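Local coordinates for protein Niban 2 (Homo sapiens, PDB 7CTP), which may suppress apoptosis and promote melanoma cell invasion, and is a myristoylated protein of cytosol and plasma membrane that carries a PH domain, at residues Val338-Leu349 against Leu411-Arg419. Numbering follows the deposited sequence.
Sequences VQPYIPSILEAL and LRLDGLQQR
Ala-348 O takes a hydrogen bond of 2.7 Å from water 1, and the same water accepts a longer one, 3.2 Å, from Arg-412 N. No direct hydrogen bond joins the two segments. Here the first turns of helix 342-378 pack against the loop that leads into helix 422-455, a helix-to-loop packing in the all-helical region of the chain. Beside the water, CD1 of Leu-411 lies 3.2 Å from Ala-348 O, a close carbon-oxygen contact, while its CD2 meets Leu-349 CD1. Leu-413 reaches across the turn from Ile-345 to Leu-349: CD2 sits by Ile-345 CG2 and 3.9 Å from Ala-348 CB, and CD1 meets Leu-349 CD1. Phe-428 of helix 422-455 and Phe-491 of helix 464-511 touch Leu-413 and Leu-349 respectively, extending this apolar layer.

At the other end, CD2 of Leu-416 reaches Ile-345 CD1 at 4.1 Å and Tyr-341 CB at 4.0 Å. The Gln-418 amide stacks on one face of the Tyr-341 ring, the planes 12° apart; a bend at chi2 (74°) folds the side chain over it. Replacing this tyrosine with an alanine would probably leave the Gln-418 amide without its stacking surface and free to turn. NE2 of Gln-418 stands over the centre of the Tyr-341 ring, 3.4 Å above its plane, with Pro-340 CB over the opposite face, displaced toward the rim.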
loop_
_atom_site.group_PDB
_atom_site.type_symbol
_atom_site.label_atom_id
_atom_site.label_comp_id
_atom_site.label_asym_id
_atom_site.label_seq_id
_atom_site.Cartn_x
_atom_site.Cartn_y
_atom_site.Cartn_z
ATOM N N VAL A 338 9.640 18.665 -16.730
ATOM C CA VAL A 338 8.511 18.144 -15.963
ATOM C C VAL A 338 7.208 18.706 -16.509
ATOM O O VAL A 338 6.304 17.954 -16.886
ATOM C CB VAL A 338 8.630 18.479 -14.463
ATOM C CG1 VAL A 338 7.476 17.828 -13.700
ATOM C CG2 VAL A 338 9.961 18.034 -13.910
ATOM N N GLN A 339 7.098 20.034 -16.505
ATOM C CA GLN A 339 5.880 20.703 -16.956
ATOM C C GLN A 339 5.331 20.169 -18.276
ATOM O O GLN A 339 4.104 19.988 -18.365
ATOM C CB GLN A 339 6.140 22.214 -17.045
ATOM C CG GLN A 339 4.889 23.067 -17.167
ATOM C CD GLN A 339 4.278 23.036 -18.556
ATOM O OE1 GLN A 339 4.982 23.157 -19.565
ATOM N NE2 GLN A 339 2.959 22.850 -18.615
ATOM N N PRO A 340 6.139 19.886 -19.308
ATOM C CA PRO A 340 5.555 19.419 -20.577
ATOM C C PRO A 340 4.824 18.104 -20.468
ATOM O O PRO A 340 3.964 17.818 -21.309
ATOM C CB PRO A 340 6.773 19.284 -21.497
ATOM C CG PRO A 340 7.776 20.208 -20.945
ATOM C CD PRO A 340 7.584 20.150 -19.458
ATOM N N TYR A 341 5.139 17.290 -19.469
ATOM C CA TYR A 341 4.643 15.925 -19.410
ATOM C C TYR A 341 3.559 15.719 -18.364
ATOM O O TYR A 341 2.929 14.657 -18.354
ATOM C CB TYR A 341 5.809 14.965 -19.159
ATOM C CG TYR A 341 6.933 15.173 -20.144
ATOM C CD1 TYR A 341 6.846 14.667 -21.437
ATOM C CD2 TYR A 341 8.061 15.905 -19.798
ATOM C CE1 TYR A 341 7.861 14.865 -22.350
ATOM C CE2 TYR A 341 9.087 16.111 -20.705
ATOM C CZ TYR A 341 8.979 15.588 -21.982
ATOM O OH TYR A 341 9.990 15.777 -22.900
ATOM N N ILE A 342 3.310 16.712 -17.512
ATOM C CA ILE A 342 2.274 16.579 -16.482
ATOM C C ILE A 342 0.901 16.290 -17.076
ATOM O O ILE A 342 0.187 15.422 -16.546
ATOM C CB ILE A 342 2.276 17.803 -15.567
ATOM C CG1 ILE A 342 3.620 17.925 -14.850
ATOM C CG2 ILE A 342 1.153 17.714 -14.551
ATOM C CD1 ILE A 342 4.116 16.607 -14.310
ATOM N N PRO A 343 0.454 16.964 -18.153
ATOM C CA PRO A 343 -0.883 16.648 -18.686
ATOM C C PRO A 343 -1.037 15.200 -19.116
ATOM O O PRO A 343 -2.057 14.574 -18.811
ATOM C CB PRO A 343 -1.017 17.621 -19.865
ATOM C CG PRO A 343 -0.144 18.759 -19.496
ATOM C CD PRO A 343 1.040 18.129 -18.847
ATOM N N SER A 344 -0.039 14.644 -19.806
ATOM C CA SER A 344 -0.145 13.270 -20.285
ATOM C C SER A 344 -0.181 12.279 -19.127
ATOM O O SER A 344 -0.956 11.315 -19.149
ATOM C CB SER A 344 1.008 12.944 -21.226
ATOM O OG SER A 344 0.865 11.622 -21.716
ATOM N N ILE A 345 0.668 12.486 -18.116
ATOM C CA ILE A 345 0.683 11.579 -16.972
ATOM C C ILE A 345 -0.637 11.647 -16.223
ATOM O O ILE A 345 -1.205 10.616 -15.840
ATOM C CB ILE A 345 1.875 11.899 -16.051
ATOM C CG1 ILE A 345 3.191 11.649 -16.785
ATOM C CG2 ILE A 345 1.807 11.044 -14.783
ATOM C CD1 ILE A 345 4.394 12.239 -16.083
ATOM N N LEU A 346 -1.156 12.860 -16.020
ATOM C CA LEU A 346 -2.451 13.029 -15.370
ATOM C C LEU A 346 -3.554 12.326 -16.152
ATOM O O LEU A 346 -4.404 11.645 -15.565
ATOM C CB LEU A 346 -2.758 14.517 -15.208
ATOM C CG LEU A 346 -4.059 14.903 -14.506
ATOM C CD1 LEU A 346 -4.129 14.295 -13.119
ATOM C CD2 LEU A 346 -4.179 16.412 -14.437
ATOM N N GLU A 347 -3.548 12.470 -17.485
ATOM C CA GLU A 347 -4.562 11.814 -18.306
ATOM C C GLU A 347 -4.512 10.302 -18.132
ATOM O O GLU A 347 -5.553 9.647 -18.008
ATOM C CB GLU A 347 -4.406 12.184 -19.785
ATOM C CG GLU A 347 -5.595 11.703 -20.643
ATOM C CD GLU A 347 -5.239 11.439 -22.103
ATOM O OE1 GLU A 347 -4.324 12.100 -22.643
ATOM O OE2 GLU A 347 -5.889 10.559 -22.712
ATOM N N ALA A 348 -3.307 9.731 -18.105
ATOM C CA ALA A 348 -3.168 8.285 -17.954
ATOM C C ALA A 348 -3.745 7.811 -16.629
ATOM O O ALA A 348 -4.313 6.716 -16.544
ATOM C CB ALA A 348 -1.699 7.881 -18.064
ATOM N N LEU A 349 -3.607 8.620 -15.581
ATOM C CA LEU A 349 -4.101 8.224 -14.267
ATOM C C LEU A 349 -5.593 8.481 -14.120
ATOM O O LEU A 349 -6.301 7.725 -13.443
ATOM C CB LEU A 349 -3.350 8.990 -13.186
ATOM C CG LEU A 349 -3.497 8.486 -11.759
ATOM C CD1 LEU A 349 -2.838 7.121 -11.603
ATOM C CD2 LEU A 349 -2.885 9.502 -10.821
ATOM N N LEU A 411 -4.404 0.771 -16.414
ATOM C CA LEU A 411 -3.495 1.869 -16.104
ATOM C C LEU A 411 -2.101 1.565 -16.625
ATOM O O LEU A 411 -1.565 0.479 -16.389
ATOM C CB LEU A 411 -3.432 2.112 -14.597
ATOM C CG LEU A 411 -2.384 3.152 -14.185
ATOM C CD1 LEU A 411 -2.715 4.505 -14.798
ATOM C CD2 LEU A 411 -2.251 3.252 -12.675
ATOM N N ARG A 412 -1.519 2.530 -17.335
ATOM C CA ARG A 412 -0.119 2.468 -17.742
ATOM C C ARG A 412 0.472 3.866 -17.645
ATOM O O ARG A 412 0.014 4.779 -18.337
ATOM C CB ARG A 412 0.028 1.905 -19.161
ATOM C CG ARG A 412 -0.328 0.426 -19.260
ATOM C CD ARG A 412 -0.035 -0.168 -20.632
ATOM N NE ARG A 412 1.398 -0.318 -20.885
ATOM C CZ ARG A 412 2.129 0.553 -21.576
ATOM N NH1 ARG A 412 1.559 1.636 -22.088
ATOM N NH2 ARG A 412 3.426 0.342 -21.757
ATOM N N LEU A 413 1.480 4.033 -16.785
ATOM C CA LEU A 413 2.079 5.333 -16.502
ATOM C C LEU A 413 3.514 5.356 -17.000
ATOM O O LEU A 413 4.267 4.403 -16.769
ATOM C CB LEU A 413 2.065 5.641 -15.001
ATOM C CG LEU A 413 0.742 5.923 -14.294
ATOM C CD1 LEU A 413 0.924 5.854 -12.782
ATOM C CD2 LEU A 413 0.183 7.279 -14.706
ATOM N N ASP A 414 3.886 6.433 -17.684
ATOM C CA ASP A 414 5.285 6.684 -17.994
ATOM C C ASP A 414 5.947 7.401 -16.826
ATOM O O ASP A 414 5.299 8.132 -16.073
ATOM C CB ASP A 414 5.430 7.547 -19.247
ATOM C CG ASP A 414 5.386 6.745 -20.534
ATOM O OD1 ASP A 414 5.131 5.522 -20.491
ATOM O OD2 ASP A 414 5.614 7.354 -21.600
ATOM N N GLY A 415 7.244 7.170 -16.665
ATOM C CA GLY A 415 8.050 7.997 -15.796
ATOM C C GLY A 415 8.504 9.233 -16.545
ATOM O O GLY A 415 8.090 9.506 -17.673
ATOM N N LEU A 416 9.378 9.998 -15.897
ATOM C CA LEU A 416 9.875 11.223 -16.501
ATOM C C LEU A 416 11.134 10.998 -17.338
ATOM O O LEU A 416 11.820 11.964 -17.693
ATOM C CB LEU A 416 10.101 12.277 -15.419
ATOM C CG LEU A 416 8.795 12.986 -15.067
ATOM C CD1 LEU A 416 9.008 13.923 -13.896
ATOM C CD2 LEU A 416 8.246 13.747 -16.269
ATOM N N GLN A 417 11.457 9.747 -17.648
ATOM C CA GLN A 417 12.305 9.433 -18.785
ATOM C C GLN A 417 11.475 9.084 -20.018
ATOM O O GLN A 417 12.026 8.601 -21.015
ATOM C CB GLN A 417 13.280 8.303 -18.430
ATOM C CG GLN A 417 12.680 7.138 -17.641
ATOM C CD GLN A 417 12.820 7.272 -16.127
ATOM O OE1 GLN A 417 13.877 7.645 -15.615
ATOM N NE2 GLN A 417 11.740 6.970 -15.405
ATOM N N GLN A 418 10.163 9.358 -19.970
ATOM C CA GLN A 418 9.207 9.080 -21.055
ATOM C C GLN A 418 9.186 7.596 -21.414
ATOM O O GLN A 418 9.152 7.216 -22.589
ATOM C CB GLN A 418 9.484 9.945 -22.288
ATOM C CG GLN A 418 9.087 11.409 -22.097
ATOM C CD GLN A 418 10.059 12.149 -21.200
ATOM O OE1 GLN A 418 11.224 12.332 -21.556
ATOM N NE2 GLN A 418 9.593 12.562 -20.021
ATOM N N ARG A 419 9.199 6.756 -20.381
ATOM C CA ARG A 419 9.207 5.307 -20.506
ATOM C C ARG A 419 8.247 4.738 -19.474
ATOM O O ARG A 419 8.108 5.299 -18.383
ATOM C CB ARG A 419 10.615 4.730 -20.275
ATOM C CG ARG A 419 11.631 5.096 -21.334
ATOM C CD ARG A 419 12.973 4.443 -21.047
ATOM N NE ARG A 419 14.008 4.822 -22.006
ATOM C CZ ARG A 419 15.290 4.477 -21.906
ATOM N NH1 ARG A 419 16.154 4.868 -22.833
ATOM N NH2 ARG A 419 15.710 3.743 -20.884
HETATM O O HOH W 1 -3.771 4.632 -18.223
#